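Local coordinates for ribosomal protein s2-related protein (Deinococcus radiodurans, PDB 2JH3) that probably acts as a chelatase-like enzyme, perhaps a sirohydrochlorin ferrochelatase, and carries a 4Fe-4S iron-sulfur cluster in an additional domain, at residues Val62-Glu76 against Arg108-Met122. Numbering follows the deposited sequence.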
loop_
_atom_site.group_PDB
_atom_site.type_symbol
_atom_site.label_atom_id
_atom_site.label_comp_id
_atom_site.label_asym_id
_atom_site.label_seq_id
_atom_site.Cartn_x
_atom_site.Cartn_y
_atom_site.Cartn_z
ATOM N N VAL A 62 15.074 10.236 23.819
ATOM C CA VAL A 62 16.305 10.101 24.607
ATOM C C VAL A 62 15.944 9.966 26.081
ATOM O O VAL A 62 15.034 10.626 26.572
ATOM C CB VAL A 62 17.390 11.213 24.320
ATOM C CG1 VAL A 62 17.459 11.586 22.844
ATOM C CG2 VAL A 62 17.178 12.328 25.083
ATOM N N ALA A 63 16.629 9.051 26.730
ATOM C CA ALA A 63 16.310 8.604 28.016
ATOM C C ALA A 63 16.799 9.531 29.119
ATOM O O ALA A 63 16.178 9.562 30.182
ATOM C CB ALA A 63 16.855 7.187 28.226
ATOM N N TYR A 64 17.852 10.309 28.820
ATOM C CA TYR A 64 18.604 11.149 29.795
ATOM C C TYR A 64 18.551 12.615 29.460
ATOM O O TYR A 64 18.068 13.012 28.402
ATOM C CB TYR A 64 20.041 10.667 29.911
ATOM C CG TYR A 64 20.057 9.173 30.137
ATOM C CD1 TYR A 64 19.399 8.634 31.223
ATOM C CD2 TYR A 64 20.676 8.301 29.239
ATOM C CE1 TYR A 64 19.373 7.274 31.418
ATOM C CE2 TYR A 64 20.638 6.935 29.415
ATOM C CZ TYR A 64 19.994 6.443 30.528
ATOM O OH TYR A 64 19.943 5.094 30.770
ATOM N N SER A 65 18.972 13.431 30.420
ATOM C CA SER A 65 18.753 14.874 30.386
ATOM C C SER A 65 19.986 15.598 29.870
ATOM O O SER A 65 20.001 16.822 29.758
ATOM C CB SER A 65 18.422 15.371 31.811
ATOM O OG SER A 65 19.505 15.104 32.698
ATOM N N ASP A 66 21.014 14.818 29.565
ATOM C CA ASP A 66 22.256 15.276 28.951
ATOM C C ASP A 66 22.481 14.527 27.645
ATOM O O ASP A 66 22.645 13.309 27.625
ATOM C CB ASP A 66 23.433 15.009 29.891
ATOM C CG ASP A 66 24.769 15.525 29.337
ATOM O OD1 ASP A 66 25.197 16.605 29.813
ATOM O OD2 ASP A 66 25.406 14.852 28.468
ATOM N N VAL A 67 22.462 15.267 26.546
ATOM C CA VAL A 67 22.540 14.630 25.212
ATOM C C VAL A 67 23.594 15.274 24.324
ATOM O O VAL A 67 23.782 16.503 24.336
ATOM C CB VAL A 67 21.124 14.599 24.544
ATOM C CG1 VAL A 67 20.674 15.910 24.214
ATOM C CG2 VAL A 67 21.102 13.733 23.256
ATOM N N THR A 68 24.338 14.427 23.617
ATOM C CA THR A 68 25.347 14.887 22.646
ATOM C C THR A 68 24.843 14.372 21.300
ATOM O O THR A 68 24.512 13.170 21.177
ATOM C CB THR A 68 26.768 14.309 22.960
ATOM O OG1 THR A 68 27.136 14.665 24.271
ATOM C CG2 THR A 68 27.807 14.872 21.997
ATOM N N VAL A 69 24.745 15.275 20.337
ATOM C CA VAL A 69 24.255 14.951 19.004
ATOM C C VAL A 69 25.421 15.125 18.025
ATOM O O VAL A 69 25.890 16.250 17.834
ATOM C CB VAL A 69 23.109 15.857 18.603
ATOM C CG1 VAL A 69 22.581 15.569 17.242
ATOM C CG2 VAL A 69 21.952 15.718 19.642
ATOM N N VAL A 70 25.832 14.019 17.424
ATOM C CA VAL A 70 26.888 14.051 16.366
ATOM C C VAL A 70 26.329 13.759 14.967
ATOM O O VAL A 70 25.825 12.646 14.708
ATOM C CB VAL A 70 27.993 13.020 16.655
ATOM C CG1 VAL A 70 29.156 13.057 15.542
ATOM C CG2 VAL A 70 28.606 13.237 18.050
ATOM N N PRO A 71 26.511 14.690 14.015
ATOM C CA PRO A 71 26.215 14.409 12.623
ATOM C C PRO A 71 27.198 13.479 11.893
ATOM O O PRO A 71 28.348 13.865 11.657
ATOM C CB PRO A 71 26.242 15.821 11.958
ATOM C CG PRO A 71 26.114 16.762 13.077
ATOM C CD PRO A 71 26.891 16.099 14.173
ATOM N N VAL A 72 26.712 12.302 11.486
ATOM C CA VAL A 72 27.483 11.356 10.671
ATOM C C VAL A 72 27.349 11.790 9.194
ATOM O O VAL A 72 26.644 11.167 8.393
ATOM C CB VAL A 72 27.024 9.877 10.936
ATOM C CG1 VAL A 72 27.951 8.847 10.190
ATOM C CG2 VAL A 72 27.112 9.573 12.382
ATOM N N PHE A 73 27.961 12.940 8.894
ATOM C CA PHE A 73 27.988 13.544 7.584
ATOM C C PHE A 73 29.453 13.882 7.313
ATOM O O PHE A 73 30.195 14.327 8.215
ATOM C CB PHE A 73 27.187 14.845 7.486
ATOM C CG PHE A 73 25.688 14.634 7.472
ATOM C CD1 PHE A 73 24.950 14.905 6.335
ATOM C CD2 PHE A 73 25.035 14.134 8.594
ATOM C CE1 PHE A 73 23.576 14.697 6.313
ATOM C CE2 PHE A 73 23.665 13.949 8.584
ATOM C CZ PHE A 73 22.943 14.226 7.432
ATOM N N LEU A 74 29.853 13.657 6.055
ATOM C CA LEU A 74 31.232 13.882 5.657
ATOM C C LEU A 74 31.317 15.179 4.913
ATOM O O LEU A 74 31.983 15.296 3.901
ATOM C CB LEU A 74 31.753 12.695 4.853
ATOM C CG LEU A 74 31.827 11.435 5.704
ATOM C CD1 LEU A 74 32.398 10.267 4.962
ATOM C CD2 LEU A 74 32.703 11.644 6.886
ATOM N N SER A 75 30.581 16.166 5.396
ATOM C CA SER A 75 30.664 17.521 4.872
ATOM C C SER A 75 30.357 18.433 6.040
ATOM O O SER A 75 29.954 17.950 7.143
ATOM C CB SER A 75 29.666 17.743 3.769
ATOM O OG SER A 75 28.349 17.459 4.283
ATOM N N GLU A 76 30.614 19.722 5.848
ATOM C CA GLU A 76 30.327 20.713 6.857
ATOM C C GLU A 76 29.908 21.888 6.050
ATOM O O GLU A 76 30.705 22.466 5.337
ATOM C CB GLU A 76 31.562 21.022 7.701
ATOM C CG GLU A 76 31.398 22.110 8.723
ATOM C CD GLU A 76 32.604 22.153 9.675
ATOM O OE1 GLU A 76 33.783 21.989 9.168
ATOM O OE2 GLU A 76 32.360 22.343 10.894
ATOM N N ARG A 108 16.135 18.890 28.537
ATOM C CA ARG A 108 17.465 18.399 28.225
ATOM C C ARG A 108 18.481 19.487 27.883
ATOM O O ARG A 108 18.145 20.509 27.257
ATOM C CB ARG A 108 17.368 17.431 27.057
ATOM C CG ARG A 108 16.324 16.352 27.281
ATOM C CD ARG A 108 16.404 15.313 26.224
ATOM N NE ARG A 108 15.513 14.165 26.427
ATOM C CZ ARG A 108 14.203 14.161 26.165
ATOM N NH1 ARG A 108 13.613 15.278 25.771
ATOM N NH2 ARG A 108 13.478 13.045 26.343
ATOM N N ARG A 109 19.719 19.257 28.331
ATOM C CA ARG A 109 20.878 19.928 27.799
ATOM C C ARG A 109 21.409 19.152 26.597
ATOM O O ARG A 109 21.837 18.023 26.711
ATOM C CB ARG A 109 21.950 19.968 28.830
ATOM C CG ARG A 109 23.081 20.866 28.477
ATOM C CD ARG A 109 24.228 20.536 29.392
ATOM N NE ARG A 109 25.366 21.430 29.211
ATOM C CZ ARG A 109 26.455 21.160 28.481
ATOM N NH1 ARG A 109 26.571 20.005 27.816
ATOM N NH2 ARG A 109 27.446 22.060 28.433
ATOM N N VAL A 110 21.383 19.802 25.456
ATOM C CA VAL A 110 21.791 19.234 24.193
ATOM C C VAL A 110 23.028 19.983 23.716
ATOM O O VAL A 110 23.006 21.216 23.618
ATOM C CB VAL A 110 20.674 19.462 23.127
ATOM C CG1 VAL A 110 20.996 18.733 21.843
ATOM C CG2 VAL A 110 19.320 19.038 23.693
ATOM N N ARG A 111 24.047 19.220 23.367
ATOM C CA ARG A 111 25.245 19.717 22.652
ATOM C C ARG A 111 25.294 19.093 21.247
ATOM O O ARG A 111 25.349 17.875 21.094
ATOM C CB ARG A 111 26.492 19.343 23.448
ATOM C CG ARG A 111 27.750 19.972 22.975
ATOM C CD ARG A 111 28.877 19.749 24.028
ATOM N NE ARG A 111 30.003 19.171 23.322
ATOM C CZ ARG A 111 30.417 17.915 23.426
ATOM N NH1 ARG A 111 29.862 17.046 24.272
ATOM N NH2 ARG A 111 31.428 17.552 22.663
ATOM N N TYR A 112 25.249 19.959 20.258
ATOM C CA TYR A 112 25.328 19.633 18.839
ATOM C C TYR A 112 26.755 19.858 18.356
ATOM O O TYR A 112 27.290 20.980 18.437
ATOM C CB TYR A 112 24.327 20.492 18.072
ATOM C CG TYR A 112 24.265 20.273 16.568
ATOM C CD1 TYR A 112 23.698 19.126 16.033
ATOM C CD2 TYR A 112 24.762 21.215 15.678
ATOM C CE1 TYR A 112 23.610 18.937 14.659
ATOM C CE2 TYR A 112 24.675 21.017 14.288
ATOM C CZ TYR A 112 24.092 19.870 13.800
ATOM O OH TYR A 112 24.010 19.618 12.438
ATOM N N THR A 113 27.407 18.783 17.921
ATOM C CA THR A 113 28.824 18.874 17.535
ATOM C C THR A 113 28.997 19.216 16.038
ATOM O O THR A 113 28.044 19.248 15.238
ATOM C CB THR A 113 29.611 17.584 17.825
ATOM O OG1 THR A 113 29.290 16.541 16.870
ATOM C CG2 THR A 113 29.344 17.047 19.221
ATOM N N ARG A 114 30.263 19.453 15.686
ATOM C CA ARG A 114 30.693 19.528 14.317
ATOM C C ARG A 114 30.480 18.173 13.740
ATOM O O ARG A 114 30.393 17.154 14.458
ATOM C CB ARG A 114 32.167 19.966 14.276
ATOM C CG ARG A 114 32.303 21.384 14.711
ATOM C CD ARG A 114 33.775 21.860 14.607
ATOM N NE ARG A 114 34.215 21.997 13.209
ATOM C CZ ARG A 114 35.455 22.362 12.842
ATOM N NH1 ARG A 114 36.395 22.600 13.767
ATOM N NH2 ARG A 114 35.764 22.429 11.557
ATOM N N PRO A 115 30.341 18.124 12.425
ATOM C CA PRO A 115 30.190 16.859 11.757
ATOM C C PRO A 115 31.413 15.972 11.689
ATOM O O PRO A 115 32.570 16.466 11.728
ATOM C CB PRO A 115 29.736 17.265 10.374
ATOM C CG PRO A 115 29.945 18.697 10.267
ATOM C CD PRO A 115 30.269 19.272 11.514
ATOM N N LEU A 116 31.153 14.670 11.573
ATOM C CA LEU A 116 32.200 13.623 11.465
ATOM C C LEU A 116 33.268 14.076 10.510
ATOM O O LEU A 116 34.459 14.026 10.818
ATOM C CB LEU A 116 31.582 12.347 10.937
ATOM C CG LEU A 116 32.521 11.194 10.676
ATOM C CD1 LEU A 116 33.243 10.875 11.979
ATOM C CD2 LEU A 116 31.806 9.996 10.200
ATOM N N GLY A 117 32.827 14.586 9.364
ATOM C CA GLY A 117 33.747 14.957 8.292
ATOM C C GLY A 117 34.693 16.059 8.680
ATOM O O GLY A 117 35.756 16.172 8.092
ATOM N N ALA A 118 34.337 16.876 9.659
ATOM C CA ALA A 118 35.234 17.973 10.141
ATOM C C ALA A 118 36.357 17.560 11.127
ATOM O O ALA A 118 37.302 18.316 11.374
ATOM C CB ALA A 118 34.403 19.101 10.765
ATOM N N HIS A 119 36.219 16.412 11.763
ATOM C CA HIS A 119 37.183 16.028 12.778
ATOM C C HIS A 119 38.531 15.528 12.178
ATOM O O HIS A 119 38.566 14.722 11.222
ATOM C CB HIS A 119 36.618 15.009 13.738
ATOM C CG HIS A 119 37.454 14.825 14.976
ATOM N ND1 HIS A 119 37.293 15.579 16.106
ATOM C CD2 HIS A 119 38.459 13.962 15.237
ATOM C CE1 HIS A 119 38.160 15.174 17.022
ATOM N NE2 HIS A 119 38.885 14.198 16.510
ATOM N N PRO A 120 39.648 16.032 12.754
ATOM C CA PRO A 120 40.976 15.613 12.243
ATOM C C PRO A 120 41.275 14.136 12.296
ATOM O O PRO A 120 42.081 13.651 11.477
ATOM C CB PRO A 120 41.967 16.452 13.042
ATOM C CG PRO A 120 41.192 16.981 14.270
ATOM C CD PRO A 120 39.749 17.084 13.791
ATOM N N GLY A 121 40.608 13.404 13.188
ATOM C CA GLY A 121 40.643 11.965 13.209
ATOM C C GLY A 121 40.266 11.283 11.901
ATOM O O GLY A 121 40.562 10.105 11.702
ATOM N N MET A 122 39.575 11.988 11.019
ATOM C CA MET A 122 39.151 11.385 9.762
ATOM C C MET A 122 40.345 11.043 8.867
ATOM O O MET A 122 40.265 10.138 8.087
ATOM C CB MET A 122 38.123 12.286 9.036
ATOM C CG MET A 122 36.611 12.118 9.519
ATOM S SD MET A 122 36.033 10.383 9.603
ATOM C CE MET A 122 36.292 9.960 7.848
HETATM O O HOH W 1 25.190 17.667 26.776
#
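Asp66-Val69 pairs with Arg109-Tyr112 as parallel strands, their axes 4.7 Å apart at closest approach and their N-to-C directions 22° apart; five backbone hydrogen bonds, from Arg109 N to Ser65 O through Thr113 N to Val69 O, fix the register. Past the last bridge pair, Val69 with Tyr112, the two segments stay joined, Leu116 N giving an almost straight bond (176°) to Pro71 O at 2.9 Å and Gly117 N reaching Phe73 O. On the Val67 face, Val110 lies alongside Val67 with CG2 only 3.4 Å from Val67 CG1, tight for two methyl groups. Tyr112, its ring carbon CG anti to the backbone N (chi1 -179°), takes Val69 CG1 at its ring edge, 3.9 Å from CD1, while Pro71 CG meets CE1 and OH; that hydroxyl is hydrogen-bonded to Thr80 O. On the other face, Asp66 and Arg109 run side by side with carboxylate and guanidinium planes nearly parallel, yet OD1 and NH1 remain 4.2 Å apart, and a water bridges Arg109 NH1 to Val67 O. At the far end Arg114 grips Glu76 side-on: NE to OE2 at 3.0 Å and NH2 to OE1 at 3.1 Å, both on syn lone pairs. An alanine replacing Glu76 would probably leave NE and NH2 of Arg114 without their carboxylate and thin the cover on Pro115, where CG now lies. Within the mixed sheet of this CbiX-family, chelatase-like domain, strand 66-71 lies between 5-10 and 108-112; Phe73 and Tyr112 pack on Leu84 of helix 78-88, whereas Val70 and Leu116 contact helix 253-262.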